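Local coordinates for conserved membrane protein (Chlamydia abortus, PDB 6GZU) that acts as a secreted chlamydial effector that combines deubiquitinating and acetylating activities and induces fragmentation of the Golgi, at residues A[132-137]-A[154-159]; A[195-200]-A[205-210]; A[212-215]-A[220-223]. One frame throughout, in Å; residues are numbered along the deposited sequence. Where two conformers were deposited one is given.

In the fold
The three contacts follow one another along the chain, and each closes before the next opens. All lie in the part that matches the catalytic domain of the Ulp1 protease family. Contact 1 joins strand 134-141 of the mixed sheet to the loop before helix 159-174. Contacts 2 and 3 both use helix 204-217, one near its start and the other near its end. The first two contacts have centres about 11 Å apart. The last two have centres about 12 Å apart. Leu208 packs on Trp135, and Ile197 on Pro223. Contact 1 holds the histidine of a probable Cys-His-Asp centre. Gln198 of contact 2 touches that centre, and contact 3 lies further along the helix.

Contact 1: A[132-137]-A[154-159]; sequences ISHWTL and ANFINN
His134 and Phe156 carry most of this contact. The phenyl ring lies over one face of the imidazole, with the two centroids 4.1 Å apart. Their planes are tilted by 32°, an oblique pairing. The two side chains point opposite ways as they pass. His134 CB sits over the face of the Phe156 ring, 3.7 Å from its centroid, and makes a CH-pi contact. The closest ring atoms are His134 CD2 and Phe156 CD1, at 3.4 Å. Phe156 has CG anti to its backbone N (chi1 -169°), which carries the ring back across the histidine.

Asp151 ties the two residues together: its OD1 is hydrogen-bonded to His134 NE2 and its OD2 to Phe156 N, so one carboxylate holds both the imidazole and the loop backbone. With Cys204, His134 and Asp151 have the geometry of a Cys-His-Asp triad, consistent with a CE-clan cysteine peptidase, and Phe156 would then cover one face of the probable catalytic histidine.

Ile157 makes a smaller, deeper contact. Its CD1 reaches Thr136 OG1 at 3.9 Å, a packing contact with a hydroxyl whose polar partner is Leu105 O.

In the fold, strand 134-141 is paired with strand 100-107 through backbone bonds from His134 and Thr136, Ile157 also packs on Phe149 of strand 146-150, and Trp135 packs on helix 204-217 through Cys204 and Leu208.

Contact 2: A[195-200]-A[205-210]; sequences TPIQQD and GIWLSL
Trp207 packs against Ile197 and Gln198, joining helix 204-217 to the loop that leads into it. In the Ulp1 family fold this helix starts at the probable nucleophile, here Cys204. Gln198 stands six residues before Cys204, like the glutamine that helps to form the oxyanion hole in Ulp1 relatives, and may have the same role.

The apolar part is one indole face against the loop. Ile197 CD1 lies over the six-membered ring, 4.2 Å from its centroid and 26° off the normal, a CH-pi contact. Its nearest indole atom is CE3, 3.8 Å from CD1. Ile197 CG1 stands between the backbone N and the carbonyl carbon (chi1 62°), a crowded position that takes the branch across the ring. Further along, Gln198 CA comes within 3.6 Å of Trp207 NE1, and Gln198 CB lies alongside Trp207 CD1, at 3.8 Å. Phe150 and Leu235 also pack on the indole.

The polar part holds the loop in shape. The Gln198 side chain is extended, and its amide NE2 donates to Asp200 O at 2.9 Å. The donor comes from above the carbonyl plane. Ser152 OG is hydrogen-bonded to the other end of the amide, OE1, so both ends are gripped. The bond from Gln199 NE2 to Ile197 O is weak. On the helix, Gly205 O accepts from both N and OG of Ser209.

A water links the two segments. It lies at the edge of the indole, in its plane, and accepts from Gln199 N at 2.9 Å and from Trp207 NE1 at 3.1 Å, while its bond to Asp200 OD2 is weak.

Contact 3: A[212-215]-A[220-223]; sequences LDKY and DYVP
Near the end of helix 204-217, Lys214 meets Tyr221 from the loop that folds back before helix 228-241. The contact is the aliphatic part of the lysine laid over one face of the phenol ring. Lys214 CB is 3.5 Å from the ring centroid and 15° off the normal, which makes a CH-pi contact. Its closest ring atom is Tyr221 CD2, 3.4 Å from CB.

Lys214 CG is anti to the carbonyl carbon (chi1 -54°) and lies near CE2 and CZ of Tyr221. The bend at chi2 (-100°) then sets Lys214 CD 3.9 Å from Tyr221 CZ. Lys214 CE lies 4.2 Å from Tyr221 OH, and the amino end leads away from the loop.

In the Ulp1-type domain this helix packs beside the mixed sheet, here through Leu212 and Tyr215 on strand 134-141. Of Tyr215, only the backbone comes near the loop, its N 4.3 Å from Tyr221 CB. Its hydroxyl is hydrogen-bonded elsewhere, to Glu146 OE2 and to Asn141 ND2. Tyr221 touches Phe234 of helix 228-241 as well.

Contact 1: A[132-137]-A[154-159]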
# COMPACT_ATOMS: atom_id res chain seq x y z
N ILE A 132 17.53 -6.98 3.16
CA ILE A 132 17.84 -6.30 1.90
C ILE A 132 16.67 -5.48 1.52
O ILE A 132 16.87 -4.35 1.15
CB ILE A 132 18.14 -7.27 0.79
CG1 ILE A 132 19.33 -8.09 1.18
CG2 ILE A 132 18.42 -6.56 -0.51
CD1 ILE A 132 19.92 -8.84 0.04
N SER A 133 15.47 -6.04 1.63
CA SER A 133 14.22 -5.29 1.41
C SER A 133 13.96 -4.26 2.48
O SER A 133 14.19 -4.56 3.65
CB SER A 133 13.02 -6.24 1.51
OG SER A 133 13.09 -7.22 0.51
N HIS A 134 13.42 -3.08 2.10
CA HIS A 134 12.72 -2.27 3.09
C HIS A 134 11.32 -2.05 2.55
O HIS A 134 11.15 -1.80 1.37
CB HIS A 134 13.39 -0.91 3.37
CG HIS A 134 12.69 -0.10 4.42
ND1 HIS A 134 12.53 -0.56 5.72
CD2 HIS A 134 12.05 1.10 4.37
CE1 HIS A 134 11.84 0.33 6.42
NE2 HIS A 134 11.55 1.35 5.63
N TRP A 135 10.33 -2.22 3.42
CA TRP A 135 8.92 -2.06 3.07
C TRP A 135 8.32 -0.85 3.73
O TRP A 135 8.56 -0.60 4.92
CB TRP A 135 8.15 -3.30 3.53
CG TRP A 135 8.48 -4.54 2.78
CD1 TRP A 135 9.26 -5.59 3.18
CD2 TRP A 135 7.98 -4.90 1.51
NE1 TRP A 135 9.32 -6.55 2.20
CE2 TRP A 135 8.49 -6.16 1.18
CE3 TRP A 135 7.13 -4.25 0.61
CZ2 TRP A 135 8.20 -6.78 -0.05
CZ3 TRP A 135 6.83 -4.87 -0.59
CH2 TRP A 135 7.35 -6.12 -0.91
N THR A 136 7.55 -0.09 2.94
CA THR A 136 6.76 1.02 3.43
C THR A 136 5.36 0.90 2.86
O THR A 136 5.07 -0.06 2.13
CB THR A 136 7.38 2.35 3.00
OG1 THR A 136 7.45 2.41 1.57
CG2 THR A 136 8.79 2.52 3.56
N LEU A 137 4.47 1.84 3.19
CA LEU A 137 3.06 1.71 2.78
C LEU A 137 2.57 3.07 2.29
O LEU A 137 2.76 4.08 2.97
CB LEU A 137 2.21 1.27 3.98
CG LEU A 137 0.72 1.07 3.70
CD1 LEU A 137 0.53 -0.13 2.77
CD2 LEU A 137 -0.07 0.90 5.02
N ALA A 154 10.94 6.02 9.35
CA ALA A 154 10.68 7.47 9.11
C ALA A 154 11.23 8.01 7.83
O ALA A 154 10.48 8.58 7.03
CB ALA A 154 11.21 8.32 10.30
N ASN A 155 12.55 7.94 7.63
CA ASN A 155 13.16 8.55 6.45
C ASN A 155 14.09 7.64 5.69
O ASN A 155 15.08 8.07 5.16
CB ASN A 155 13.83 9.88 6.76
CG ASN A 155 12.84 10.95 6.95
OD1 ASN A 155 12.23 11.48 5.96
ND2 ASN A 155 12.58 11.26 8.21
N PHE A 156 13.76 6.36 5.66
CA PHE A 156 14.57 5.43 4.90
C PHE A 156 14.66 5.75 3.42
O PHE A 156 15.72 5.59 2.81
CB PHE A 156 14.02 4.03 5.08
CG PHE A 156 14.92 2.94 4.55
CD1 PHE A 156 14.85 2.55 3.21
CD2 PHE A 156 15.83 2.28 5.37
CE1 PHE A 156 15.64 1.55 2.69
CE2 PHE A 156 16.62 1.28 4.86
CZ PHE A 156 16.56 0.91 3.52
N ILE A 157 13.55 6.20 2.82
CA ILE A 157 13.58 6.55 1.42
C ILE A 157 13.92 8.03 1.24
O ILE A 157 13.29 8.91 1.84
CB ILE A 157 12.22 6.28 0.73
CG1 ILE A 157 11.70 4.88 1.07
CG2 ILE A 157 12.35 6.48 -0.80
CD1 ILE A 157 10.44 4.53 0.24
N ASN A 158 14.95 8.32 0.45
CA ASN A 158 15.33 9.71 0.26
C ASN A 158 14.14 10.53 -0.21
O ASN A 158 13.36 10.08 -1.06
CB ASN A 158 16.42 9.84 -0.78
CG ASN A 158 17.12 11.17 -0.70
OD1 ASN A 158 16.60 12.21 -1.07
ND2 ASN A 158 18.32 11.13 -0.15
N ASN A 159 13.97 11.74 0.35
CA ASN A 159 12.84 12.59 -0.05
C ASN A 159 12.82 12.84 -1.55
O ASN A 159 11.73 13.01 -2.14
CB ASN A 159 12.92 13.96 0.62
CG ASN A 159 12.51 13.96 2.05
OD1 ASN A 159 11.92 13.02 2.53
ND2 ASN A 159 12.82 15.05 2.75

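Contact 2: A[195-200]-A[205-210]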
# COMPACT_ATOMS: atom_id res chain seq x y z
N THR A 195 9.65 9.99 13.77
CA THR A 195 10.75 9.41 14.54
C THR A 195 10.67 7.91 14.33
O THR A 195 9.61 7.33 14.46
CB THR A 195 10.56 9.73 16.04
OG1 THR A 195 10.66 11.15 16.23
CG2 THR A 195 11.64 9.05 16.89
N PRO A 196 11.80 7.26 14.01
CA PRO A 196 11.71 5.81 13.75
C PRO A 196 11.11 5.04 14.91
O PRO A 196 11.46 5.28 16.08
CB PRO A 196 13.17 5.41 13.58
CG PRO A 196 13.85 6.70 13.11
CD PRO A 196 13.14 7.81 13.77
N ILE A 197 10.21 4.13 14.58
CA ILE A 197 9.65 3.19 15.55
C ILE A 197 10.26 1.78 15.42
O ILE A 197 10.25 1.03 16.38
CB ILE A 197 8.09 3.16 15.47
CG1 ILE A 197 7.62 2.70 14.11
CG2 ILE A 197 7.51 4.53 15.79
CD1 ILE A 197 6.11 2.85 13.95
N GLN A 198 10.78 1.42 14.25
CA GLN A 198 11.32 0.08 14.01
C GLN A 198 12.70 0.02 14.61
O GLN A 198 13.45 0.98 14.49
CB GLN A 198 11.37 -0.22 12.51
CG GLN A 198 12.14 -1.49 12.10
CD GLN A 198 12.16 -1.66 10.60
OE1 GLN A 198 11.32 -1.08 9.91
NE2 GLN A 198 13.10 -2.40 10.09
N GLN A 199 13.03 -1.13 15.24
CA GLN A 199 14.25 -1.30 16.03
C GLN A 199 15.19 -2.37 15.52
O GLN A 199 16.21 -2.62 16.15
CB GLN A 199 13.89 -1.70 17.46
CG GLN A 199 12.82 -0.85 18.10
CD GLN A 199 13.28 0.56 18.38
OE1 GLN A 199 14.50 0.84 18.50
NE2 GLN A 199 12.32 1.48 18.51
N ASP A 200 14.85 -3.03 14.43
CA ASP A 200 15.68 -4.08 13.88
C ASP A 200 15.76 -3.89 12.37
O ASP A 200 15.32 -2.87 11.83
CB ASP A 200 15.08 -5.43 14.25
CG ASP A 200 13.64 -5.55 13.84
OD1 ASP A 200 13.32 -5.12 12.71
OD2 ASP A 200 12.82 -6.05 14.66
N GLY A 205 7.76 -4.95 7.45
CA GLY A 205 6.51 -5.47 6.89
C GLY A 205 5.45 -5.70 7.96
O GLY A 205 4.25 -5.52 7.71
N ILE A 206 5.88 -6.07 9.15
CA ILE A 206 4.95 -6.28 10.26
C ILE A 206 4.46 -4.92 10.74
O ILE A 206 3.24 -4.72 10.92
CB ILE A 206 5.64 -7.00 11.40
CG1 ILE A 206 6.20 -8.33 10.88
CG2 ILE A 206 4.66 -7.22 12.55
CD1 ILE A 206 7.10 -9.06 11.88
N TRP A 207 5.36 -3.96 10.87
CA TRP A 207 4.95 -2.64 11.31
C TRP A 207 3.90 -2.00 10.39
O TRP A 207 2.91 -1.41 10.87
CB TRP A 207 6.16 -1.69 11.37
CG TRP A 207 6.91 -1.81 12.65
CD1 TRP A 207 8.20 -2.29 12.83
CD2 TRP A 207 6.45 -1.38 13.92
NE1 TRP A 207 8.52 -2.21 14.14
CE2 TRP A 207 7.50 -1.63 14.84
CE3 TRP A 207 5.25 -0.81 14.38
CZ2 TRP A 207 7.37 -1.36 16.20
CZ3 TRP A 207 5.14 -0.54 15.73
CH2 TRP A 207 6.20 -0.79 16.63
N LEU A 208 4.12 -2.05 9.08
CA LEU A 208 3.20 -1.36 8.18
C LEU A 208 1.86 -2.10 8.18
O LEU A 208 0.80 -1.46 8.01
CB LEU A 208 3.78 -1.24 6.77
CG LEU A 208 3.93 -2.52 5.93
CD1 LEU A 208 2.60 -2.86 5.19
CD2 LEU A 208 5.09 -2.38 4.94
N SER A 209 1.86 -3.43 8.40
CA SER A 209 0.61 -4.18 8.47
C SER A 209 -0.19 -3.81 9.72
O SER A 209 -1.43 -3.63 9.66
CB SER A 209 0.89 -5.68 8.43
OG SER A 209 1.50 -6.03 7.19
N LEU A 210 0.51 -3.70 10.86
CA LEU A 210 -0.13 -3.23 12.09
C LEU A 210 -0.67 -1.81 11.89
O LEU A 210 -1.80 -1.49 12.31
CB LEU A 210 0.89 -3.24 13.25
CG LEU A 210 0.55 -2.81 14.68
CD1 LEU A 210 1.65 -3.33 15.64
CD2 LEU A 210 0.45 -1.28 14.83
O HOH W 1 11.11 -3.33 15.32

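Contact 3: A[212-215]-A[220-223]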
# COMPACT_ATOMS: atom_id res chain seq x y z
N LEU A 212 -1.70 -0.31 9.15
CA LEU A 212 -2.91 -0.27 8.31
C LEU A 212 -4.10 -0.81 9.12
O LEU A 212 -5.21 -0.29 9.03
CB LEU A 212 -2.74 -1.09 7.04
CG LEU A 212 -3.97 -1.05 6.11
CD1 LEU A 212 -4.23 0.38 5.61
CD2 LEU A 212 -3.70 -1.97 4.96
N ASP A 213 -3.88 -1.88 9.87
CA ASP A 213 -4.89 -2.45 10.77
C ASP A 213 -5.54 -1.37 11.64
O ASP A 213 -6.76 -1.22 11.68
CB ASP A 213 -4.19 -3.49 11.63
CG ASP A 213 -5.10 -4.55 12.10
OD1 ASP A 213 -6.09 -4.22 12.78
OD2 ASP A 213 -4.83 -5.73 11.80
N LYS A 214 -4.70 -0.58 12.30
CA LYS A 214 -5.20 0.46 13.17
C LYS A 214 -5.77 1.65 12.43
O LYS A 214 -6.75 2.24 12.87
CB LYS A 214 -4.06 0.91 14.07
CG LYS A 214 -3.40 -0.23 14.82
CD LYS A 214 -3.89 -0.30 16.20
CE LYS A 214 -3.14 -1.40 16.93
NZ LYS A 214 -3.86 -1.93 18.10
N TYR A 215 -5.13 2.02 11.33
CA TYR A 215 -5.59 3.14 10.49
C TYR A 215 -7.01 2.92 10.02
O TYR A 215 -7.80 3.87 9.96
CB TYR A 215 -4.65 3.35 9.29
CG TYR A 215 -5.12 4.36 8.27
CD1 TYR A 215 -5.95 3.99 7.23
CD2 TYR A 215 -4.69 5.70 8.34
CE1 TYR A 215 -6.38 4.92 6.29
CE2 TYR A 215 -5.15 6.62 7.41
CZ TYR A 215 -5.99 6.23 6.40
OH TYR A 215 -6.43 7.12 5.44
N ASP A 220 -6.93 8.70 12.06
CA ASP A 220 -5.99 9.58 12.80
C ASP A 220 -4.96 8.84 13.65
O ASP A 220 -4.18 9.47 14.37
CB ASP A 220 -6.74 10.58 13.65
CG ASP A 220 -7.55 11.54 12.82
OD1 ASP A 220 -6.98 12.14 11.89
OD2 ASP A 220 -8.77 11.63 13.06
N TYR A 221 -4.94 7.52 13.55
CA TYR A 221 -3.99 6.71 14.33
C TYR A 221 -2.52 6.97 13.98
O TYR A 221 -2.15 6.98 12.80
CB TYR A 221 -4.23 5.23 14.07
CG TYR A 221 -3.29 4.37 14.87
CD1 TYR A 221 -3.49 4.19 16.23
CD2 TYR A 221 -2.19 3.77 14.29
CE1 TYR A 221 -2.66 3.39 16.99
CE2 TYR A 221 -1.32 2.96 15.04
CZ TYR A 221 -1.56 2.79 16.41
OH TYR A 221 -0.75 2.03 17.22
N VAL A 222 -1.68 7.13 14.99
CA VAL A 222 -0.23 7.15 14.77
C VAL A 222 0.35 6.29 15.87
O VAL A 222 -0.07 6.41 17.02
CB VAL A 222 0.32 8.59 14.87
CG1 VAL A 222 1.83 8.63 14.78
CG2 VAL A 222 -0.30 9.45 13.77
N PRO A 223 1.29 5.39 15.52
CA PRO A 223 1.82 4.46 16.52
C PRO A 223 2.52 5.24 17.60
O PRO A 223 3.04 6.35 17.36
CB PRO A 223 2.88 3.66 15.75
CG PRO A 223 2.59 3.85 14.35
CD PRO A 223 1.88 5.16 14.19